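Local structure of MJ fibrillarin homologue (Methanocaldococcus jannaschii, 1FBN) at residues 28-33 / 119-124. The protein probably methylates the 2'-hydroxyl of ribose in rRNA and tRNA, using S-adenosyl-L-methionine, as part of guide-RNA box C/D ribonucleoprotein particles. Sequence-based numbering, arbitrary orientation.
Sequences KSIVKG and AERENI
Val-31, Arg-121 and Ile-30 carry this contact, in which the arginine chain slides obliquely past two aliphatic side chains of 28-33. Arg-121 CG lies 3.6 Å from Val-31 CG2 and 3.7 Å from Ile-30 CD1, and farther out the same CG2 sits over one face of the guanidinium. Val-31 CG1, anti to the backbone N (chi1 -180°), meets Glu-120 CB at 3.7 Å, the two side chains crossing at about a right angle. Ile-30 extends its CD1 tip to tip toward Asn-123, ending 3.3 Å from OD1; this buried oxygen finds no polar partner, whereas ND2 is bound by the carbonyls of Ala-93 and Ala-96.

The charged end of Arg-121 is fixed mainly by a salt bridge from NH2 to Asp-94, whose OD1 also accepts from the backbone N of Ile-30. A water lies in the guanidinium plane, at its edge; it accepts from Arg-121 NH1 at 2.9 Å and lies 2.7 Å from Val-31 O, within hydrogen-bonding distance, bridging the segments. Ser-29 OG accepts from Val-31 N at 3.3 Å, closing an ST turn at the start of the loop.

The contact joins the loop after strand 25-28 of the N-terminal antiparallel sheet to the connection from helix 108-117 to edge strand 124-128, packing the small N-terminal domain against the Rossmann-like methyltransferase domain of the fibrillarin fold.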
loop_
_atom_site.group_PDB
_atom_site.type_symbol
_atom_site.label_atom_id
_atom_site.label_comp_id
_atom_site.label_asym_id
_atom_site.label_seq_id
_atom_site.Cartn_x
_atom_site.Cartn_y
_atom_site.Cartn_z
ATOM N N LYS A 28 -2.576 13.863 4.878
ATOM C CA LYS A 28 -2.142 14.942 5.752
ATOM C C LYS A 28 -0.729 14.590 6.238
ATOM O O LYS A 28 -0.539 13.640 7.000
ATOM C CB LYS A 28 -3.118 15.063 6.920
ATOM C CG LYS A 28 -2.935 16.291 7.774
ATOM C CD LYS A 28 -4.014 16.355 8.838
ATOM C CE LYS A 28 -5.384 16.555 8.224
ATOM N NZ LYS A 28 -6.441 16.634 9.271
ATOM N N SER A 29 0.260 15.340 5.754
ATOM C CA SER A 29 1.669 15.112 6.089
ATOM C C SER A 29 2.022 15.093 7.580
ATOM O O SER A 29 1.582 15.960 8.342
ATOM C CB SER A 29 2.538 16.152 5.372
ATOM O OG SER A 29 3.916 15.972 5.661
ATOM N N ILE A 30 2.803 14.093 7.992
ATOM C CA ILE A 30 3.246 13.998 9.385
ATOM C C ILE A 30 4.651 14.602 9.577
ATOM O O ILE A 30 5.184 14.616 10.684
ATOM C CB ILE A 30 3.209 12.548 9.945
ATOM C CG1 ILE A 30 4.102 11.623 9.119
ATOM C CG2 ILE A 30 1.774 12.047 10.025
ATOM C CD1 ILE A 30 4.299 10.257 9.742
ATOM N N VAL A 31 5.254 15.058 8.482
ATOM C CA VAL A 31 6.570 15.711 8.506
ATOM C C VAL A 31 6.453 16.933 7.599
ATOM O O VAL A 31 6.799 16.891 6.413
ATOM C CB VAL A 31 7.713 14.801 7.990
ATOM C CG1 VAL A 31 9.043 15.552 8.052
ATOM C CG2 VAL A 31 7.796 13.534 8.820
ATOM N N LYS A 32 5.948 18.019 8.169
ATOM C CA LYS A 32 5.737 19.255 7.429
ATOM C C LYS A 32 7.015 19.954 6.977
ATOM O O LYS A 32 8.051 19.900 7.649
ATOM C CB LYS A 32 4.833 20.180 8.236
ATOM C CG LYS A 32 3.563 19.454 8.687
ATOM C CD LYS A 32 2.547 20.330 9.399
ATOM C CE LYS A 32 3.094 20.955 10.670
ATOM N NZ LYS A 32 4.053 22.065 10.385
ATOM N N GLY A 33 6.935 20.569 5.802
ATOM C CA GLY A 33 8.074 21.265 5.236
ATOM C C GLY A 33 8.980 20.331 4.456
ATOM O O GLY A 33 10.115 20.686 4.129
ATOM N N ALA A 119 12.794 9.758 6.078
ATOM C CA ALA A 119 13.644 10.276 7.142
ATOM C C ALA A 119 12.989 10.522 8.501
ATOM O O ALA A 119 13.181 9.745 9.440
ATOM C CB ALA A 119 14.342 11.550 6.661
ATOM N N GLU A 120 12.195 11.583 8.596
ATOM C CA GLU A 120 11.563 11.944 9.859
ATOM C C GLU A 120 10.236 11.269 10.216
ATOM O O GLU A 120 9.617 11.614 11.221
ATOM C CB GLU A 120 11.452 13.469 9.958
ATOM C CG GLU A 120 12.788 14.189 9.717
ATOM C CD GLU A 120 12.716 15.689 9.945
ATOM O OE1 GLU A 120 12.792 16.112 11.119
ATOM O OE2 GLU A 120 12.600 16.446 8.954
ATOM N N ARG A 121 9.802 10.312 9.396
ATOM C CA ARG A 121 8.560 9.579 9.662
ATOM C C ARG A 121 8.906 8.419 10.587
ATOM O O ARG A 121 9.164 7.301 10.146
ATOM C CB ARG A 121 7.930 9.085 8.357
ATOM C CG ARG A 121 7.329 10.210 7.538
ATOM C CD ARG A 121 6.664 9.730 6.261
ATOM N NE ARG A 121 5.653 10.687 5.814
ATOM C CZ ARG A 121 5.920 11.903 5.343
ATOM N NH1 ARG A 121 7.175 12.320 5.237
ATOM N NH2 ARG A 121 4.925 12.726 5.032
ATOM N N GLU A 122 8.907 8.708 11.881
ATOM C CA GLU A 122 9.271 7.733 12.895
ATOM C C GLU A 122 8.342 6.550 13.132
ATOM O O GLU A 122 8.710 5.625 13.856
ATOM C CB GLU A 122 9.611 8.451 14.197
ATOM C CG GLU A 122 10.835 9.344 14.045
ATOM C CD GLU A 122 11.162 10.129 15.297
ATOM O OE1 GLU A 122 11.635 9.514 16.279
ATOM O OE2 GLU A 122 10.955 11.363 15.293
ATOM N N ASN A 123 7.154 6.564 12.527
ATOM C CA ASN A 123 6.228 5.441 12.676
ATOM C C ASN A 123 6.527 4.350 11.642
ATOM O O ASN A 123 5.863 3.312 11.602
ATOM C CB ASN A 123 4.761 5.889 12.619
ATOM C CG ASN A 123 4.415 6.616 11.343
ATOM O OD1 ASN A 123 5.268 7.247 10.716
ATOM N ND2 ASN A 123 3.141 6.553 10.960
ATOM N N ILE A 124 7.532 4.605 10.805
ATOM C CA ILE A 124 7.974 3.642 9.798
ATOM C C ILE A 124 9.194 2.926 10.379
ATOM O O ILE A 124 10.198 3.557 10.718
ATOM C CB ILE A 124 8.375 4.316 8.466
ATOM C CG1 ILE A 124 7.181 5.039 7.847
ATOM C CG2 ILE A 124 8.885 3.271 7.492
ATOM C CD1 ILE A 124 7.485 5.686 6.510
HETATM O O HOH W 1 6.749 15.088 4.344
#